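Local coordinates for spot 14 protein (Mus musculus, PDB 3ONT), which regulates lipogenesis, notably in the lactating mammary gland, supports synthesis of triglycerides with medium-length fatty acid chains, and forms homodimers, at the interface of chains A and B. Coordinates in Å, arbitrary orientation; residue numbers count along the deposited sequence, not the author numbering. Chains: chain A/B, Spot 14 protein.

Contact 1 and contact 2 are patches of one homodimer interface, their C-alpha centres about 24 Å apart. Both pair helix 15-32 of one chain with helix 115-147 of the other. Contact 1 uses the later part of A helix 15-32, beside A helix 58-73, against the later part of B helix 115-147. Contact 2 uses the start of B helix 15-32 and the residues just before it against A helix 115-147 and the loop after A helix 58-73. The two-fold symmetry repeats each patch. The chains are held by apolar packing and a water bridge in contact 1, and also by direct polar bonds in contact 2.

Contact 1: the interface of chains A and B. Residues chain A 25, 28-29, 58, 61, 65; chain B 137-138, 140-141.
The flat groups touch the partner lightly. The ring of A:Tyr61 meets B:Val140 through ring carbon CD2, 4.1 Å from CG2, and the two side chains cross obliquely. The amide of A:Asn28 turns its oxygen OD1 toward methyl CG2 of B:Thr141, crossing it at about a right angle. B:Gln138 makes its contact with the aliphatic CG. This is helix packing in the helical bundle of the SPOT14 family. B helix 115-147 lies against A helices 15-32 and 58-73.

B:Ala137 sits where the two A helices meet it. Its CB is 3.7 Å from CG1 of A:Val25, while its CA is 3.7 Å from CD1 of A:Leu65. CG1 of A:Val25 is anti to the backbone N (chi1 166°), and it also touches CG of B:Gln138.

A:Met29 is modelled as selenomethionine. Its chain leaves the helix with CG anti to the backbone N (chi1 -173°) and bends at chi3 (66°). Its CB and CG pass obliquely by the hydroxyl OG1 of B:Thr141, each 3.4 Å away. SE reaches CB and branch CG1 of B:Val140, both at 4.0 Å. The other branch, CG2, meets CD1 of A:Leu58 and CD1 of A:Leu65. B:Val140 and A:Leu58 slide past each other in opposite directions.

No direct polar bond crosses this patch. The hydroxyl OG1 of B:Thr141 donates to the carbonyl O of B:Ala137 at 3.0 Å, from above the carbonyl plane. It also contacts a water at 2.9 Å. That water lies 2.6 Å from the carbonyl O of A:Val25, so it links the two chains. Its contact with OD1 of A:Asn28 is weak.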
# COMPACT_ATOMS: atom_id res chain seq x y z
N VAL A 25 7.27 0.10 16.65
CA VAL A 25 6.57 0.80 17.71
C VAL A 25 5.48 -0.09 18.33
O VAL A 25 5.31 -0.13 19.55
CB VAL A 25 6.03 2.14 17.20
CG1 VAL A 25 5.03 2.73 18.18
CG2 VAL A 25 7.19 3.10 17.00
N ASN A 28 7.13 -2.78 20.48
CA ASN A 28 7.48 -2.16 21.73
C ASN A 28 6.27 -1.92 22.62
O ASN A 28 6.34 -2.15 23.84
CB ASN A 28 8.22 -0.85 21.53
CG ASN A 28 8.72 -0.28 22.84
OD1 ASN A 28 8.27 0.77 23.28
ND2 ASN A 28 9.62 -1.02 23.51
N MSE A 29 5.16 -1.47 22.01
CA MSE A 29 3.91 -1.27 22.72
C MSE A 29 3.48 -2.57 23.40
O MSE A 29 3.07 -2.56 24.57
CB MSE A 29 2.81 -0.80 21.78
CG MSE A 29 1.53 -0.40 22.46
SE MSE A 29 0.07 -0.01 21.23
CE MSE A 29 -0.17 -1.81 20.48
N LEU A 58 -9.88 2.45 24.86
CA LEU A 58 -8.46 2.29 24.60
C LEU A 58 -8.06 0.84 24.36
O LEU A 58 -7.18 0.57 23.54
CB LEU A 58 -7.65 2.88 25.74
CG LEU A 58 -6.21 3.21 25.35
CD1 LEU A 58 -6.16 3.97 24.01
CD2 LEU A 58 -5.52 4.00 26.47
N TYR A 61 -8.80 -0.01 20.84
CA TYR A 61 -7.89 0.67 19.98
C TYR A 61 -6.55 -0.04 19.92
O TYR A 61 -6.00 -0.30 18.83
CB TYR A 61 -7.72 2.09 20.48
CG TYR A 61 -7.05 2.97 19.48
CD1 TYR A 61 -7.71 3.35 18.32
CD2 TYR A 61 -5.75 3.42 19.69
CE1 TYR A 61 -7.10 4.15 17.39
CE2 TYR A 61 -5.12 4.23 18.75
CZ TYR A 61 -5.80 4.58 17.61
OH TYR A 61 -5.19 5.38 16.69
N LEU A 65 -4.61 -1.61 16.66
CA LEU A 65 -3.22 -1.36 16.38
C LEU A 65 -2.48 -2.68 16.18
O LEU A 65 -1.77 -2.85 15.19
CB LEU A 65 -2.59 -0.56 17.51
CG LEU A 65 -3.02 0.90 17.67
CD1 LEU A 65 -2.37 1.49 18.90
CD2 LEU A 65 -2.66 1.70 16.44
N ALA B 137 0.01 4.66 18.56
CA ALA B 137 0.68 3.59 19.30
C ALA B 137 1.71 4.14 20.30
O ALA B 137 1.79 3.65 21.44
CB ALA B 137 1.32 2.59 18.35
N GLN B 138 2.49 5.15 19.93
CA GLN B 138 3.40 5.73 20.92
C GLN B 138 2.64 6.33 22.09
O GLN B 138 3.09 6.23 23.24
CB GLN B 138 4.33 6.78 20.32
CG GLN B 138 5.33 6.24 19.35
CD GLN B 138 6.10 7.37 18.64
OE1 GLN B 138 7.33 7.46 18.75
NE2 GLN B 138 5.38 8.23 17.93
N VAL B 140 -0.33 5.39 23.19
CA VAL B 140 -0.85 4.32 24.02
C VAL B 140 0.23 3.80 24.98
O VAL B 140 -0.06 3.54 26.15
CB VAL B 140 -1.39 3.14 23.21
CG1 VAL B 140 -1.79 2.00 24.18
CG2 VAL B 140 -2.56 3.56 22.33
N THR B 141 1.45 3.66 24.49
CA THR B 141 2.58 3.18 25.30
C THR B 141 2.85 4.15 26.43
O THR B 141 2.98 3.74 27.57
CB THR B 141 3.86 3.02 24.44
OG1 THR B 141 3.59 2.12 23.36
CG2 THR B 141 4.99 2.47 25.25
O HOH W 1 5.67 1.61 21.41

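Contact 2: the interface of chains A and B. Residues chain A 74-78, 123, 126-127, 130-131; chain B 13-16, 18.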
# COMPACT_ATOMS: atom_id res chain seq x y z
N HIS A 74 3.01 -9.54 7.87
CA HIS A 74 2.84 -10.64 6.92
C HIS A 74 3.05 -10.17 5.48
O HIS A 74 2.68 -10.87 4.54
CB HIS A 74 1.47 -11.31 7.09
CG HIS A 74 1.42 -12.27 8.24
ND1 HIS A 74 1.24 -11.86 9.54
CD2 HIS A 74 1.53 -13.62 8.28
CE1 HIS A 74 1.24 -12.91 10.34
NE2 HIS A 74 1.41 -13.99 9.59
N GLY A 75 3.67 -8.99 5.35
CA GLY A 75 3.87 -8.32 4.06
C GLY A 75 2.59 -7.88 3.36
O GLY A 75 2.62 -7.49 2.19
N LEU A 76 1.46 -7.96 4.08
CA LEU A 76 0.11 -7.66 3.56
C LEU A 76 -0.43 -8.73 2.57
O LEU A 76 -0.33 -8.57 1.35
CB LEU A 76 -0.01 -6.21 3.00
CG LEU A 76 0.52 -4.96 3.74
CD1 LEU A 76 0.30 -3.69 2.97
CD2 LEU A 76 -0.09 -4.81 5.11
N LEU A 77 -0.99 -9.81 3.12
CA LEU A 77 -1.63 -10.85 2.31
C LEU A 77 -3.17 -10.76 2.37
O LEU A 77 -3.75 -10.86 3.46
CB LEU A 77 -1.14 -12.26 2.71
CG LEU A 77 -1.36 -13.39 1.69
CD1 LEU A 77 -0.08 -14.18 1.44
CD2 LEU A 77 -2.52 -14.31 2.10
N PRO A 78 -3.82 -10.55 1.21
CA PRO A 78 -5.29 -10.48 1.11
C PRO A 78 -6.03 -11.71 1.65
O PRO A 78 -5.63 -12.85 1.37
CB PRO A 78 -5.53 -10.33 -0.40
CG PRO A 78 -4.31 -9.64 -0.89
CD PRO A 78 -3.17 -10.17 -0.06
N PHE A 123 -4.53 -1.45 1.08
CA PHE A 123 -3.48 -2.44 0.82
C PHE A 123 -3.94 -3.50 -0.16
O PHE A 123 -3.15 -3.94 -0.98
CB PHE A 123 -2.73 -2.95 2.10
CG PHE A 123 -3.25 -4.25 2.71
CD1 PHE A 123 -3.11 -5.47 2.05
CD2 PHE A 123 -3.80 -4.25 4.00
CE1 PHE A 123 -3.57 -6.69 2.65
CE2 PHE A 123 -4.27 -5.47 4.65
CZ PHE A 123 -4.15 -6.69 3.96
N LEU A 126 -3.88 -1.91 -3.80
CA LEU A 126 -2.48 -1.91 -4.23
C LEU A 126 -2.09 -3.28 -4.75
O LEU A 126 -1.56 -3.41 -5.86
CB LEU A 126 -1.56 -1.56 -3.09
CG LEU A 126 -1.40 -0.09 -2.74
CD1 LEU A 126 -0.15 0.05 -1.91
CD2 LEU A 126 -1.27 0.73 -4.03
N HIS A 127 -2.37 -4.31 -3.96
CA HIS A 127 -2.03 -5.67 -4.32
C HIS A 127 -2.66 -6.01 -5.66
O HIS A 127 -2.01 -6.61 -6.52
CB HIS A 127 -2.50 -6.66 -3.21
CG HIS A 127 -2.05 -8.08 -3.41
ND1 HIS A 127 -2.65 -8.93 -4.31
CD2 HIS A 127 -1.07 -8.79 -2.82
CE1 HIS A 127 -2.06 -10.11 -4.27
NE2 HIS A 127 -1.09 -10.06 -3.37
N LEU A 130 -0.97 -3.93 -8.72
CA LEU A 130 0.35 -4.45 -9.10
C LEU A 130 0.27 -5.84 -9.75
O LEU A 130 1.03 -6.15 -10.67
CB LEU A 130 1.30 -4.46 -7.91
CG LEU A 130 1.62 -3.12 -7.25
CD1 LEU A 130 2.59 -3.29 -6.13
CD2 LEU A 130 2.20 -2.15 -8.25
N THR A 131 -0.65 -6.68 -9.27
CA THR A 131 -0.83 -8.02 -9.83
C THR A 131 -1.34 -7.94 -11.26
O THR A 131 -0.84 -8.63 -12.16
CB THR A 131 -1.81 -8.84 -8.96
OG1 THR A 131 -1.09 -9.39 -7.86
CG2 THR A 131 -2.46 -9.98 -9.76
N ASN B 13 2.19 -14.66 -1.90
CA ASN B 13 1.00 -13.90 -2.27
C ASN B 13 0.92 -12.52 -1.61
O ASN B 13 -0.05 -11.79 -1.85
CB ASN B 13 -0.27 -14.73 -1.99
CG ASN B 13 -1.53 -14.17 -2.69
OD1 ASN B 13 -2.59 -14.01 -2.06
ND2 ASN B 13 -1.41 -13.89 -3.99
N CYS B 14 1.90 -12.15 -0.79
CA CYS B 14 1.84 -10.87 -0.07
C CYS B 14 2.25 -9.66 -0.93
O CYS B 14 3.00 -9.81 -1.91
CB CYS B 14 2.65 -10.90 1.23
SG CYS B 14 4.44 -10.59 1.15
N LEU B 15 1.74 -8.49 -0.55
CA LEU B 15 1.99 -7.23 -1.27
C LEU B 15 3.47 -6.98 -1.54
O LEU B 15 3.85 -6.57 -2.65
CB LEU B 15 1.39 -6.03 -0.52
CG LEU B 15 1.72 -4.65 -1.12
CD1 LEU B 15 0.67 -4.27 -2.14
CD2 LEU B 15 1.87 -3.54 -0.08
N LEU B 16 4.31 -7.22 -0.54
CA LEU B 16 5.72 -6.94 -0.70
C LEU B 16 6.43 -7.85 -1.73
O LEU B 16 7.31 -7.40 -2.47
CB LEU B 16 6.41 -7.02 0.64
CG LEU B 16 7.39 -5.88 0.82
CD1 LEU B 16 7.44 -5.54 2.32
CD2 LEU B 16 8.80 -6.18 0.20
N VAL B 18 4.75 -9.26 -4.18
CA VAL B 18 4.11 -8.72 -5.35
C VAL B 18 4.85 -7.47 -5.89
O VAL B 18 5.07 -7.35 -7.11
CB VAL B 18 2.60 -8.44 -5.05
CG1 VAL B 18 2.08 -7.25 -5.83
CG2 VAL B 18 1.77 -9.67 -5.36
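The start of B helix 15-32 and the residues just before it are received by the A loop at A:Gly75 to A:Leu77, beside A helix 115-147. Two N-H groups of the first helical turn are taken up by loop carbonyls. B:Leu15 N donates to A:Leu76 O at 2.8 Å, from above the carbonyl plane. B:Leu16 N donates to A:Gly75 O at 3.2 Å, in the carbonyl plane. CB of B:Asn13 meets CD1 of A:Leu77 at 3.5 Å, the side chains crossing at about a right angle.

Packing is tight around B:Leu15 and B:Val18. CD2 of B:Leu15 meets CD1 of A:Leu76 at 3.4 Å, the two chains side by side and pointing the same way. Its CD1 meets CB of A:Leu126 at 3.6 Å. CG1 of B:Val18 touches CB of A:Leu130 at 3.6 Å, and its CG2 lies 3.5 Å from NE2 of A:His127.

A:His127 has CG anti to the backbone N (chi1 -173°), and NE2 donates to the carbonyl O of B:Asn13 at 2.5 Å. The bond is bent, 142° at the hydrogen. A:Pro78 CG covers one ring face over its centre, while B:Leu15 N lies at the ring edge. An alanine here removes the ring and its bond to B:Asn13 O, and would probably loosen the packing against B:Val18 and A:Pro78.

The rim is looser: A:Thr131, A:His74 and A:Phe123 bury little surface. The site caps the helix start of one subunit with the other and so helps hold the homodimer together.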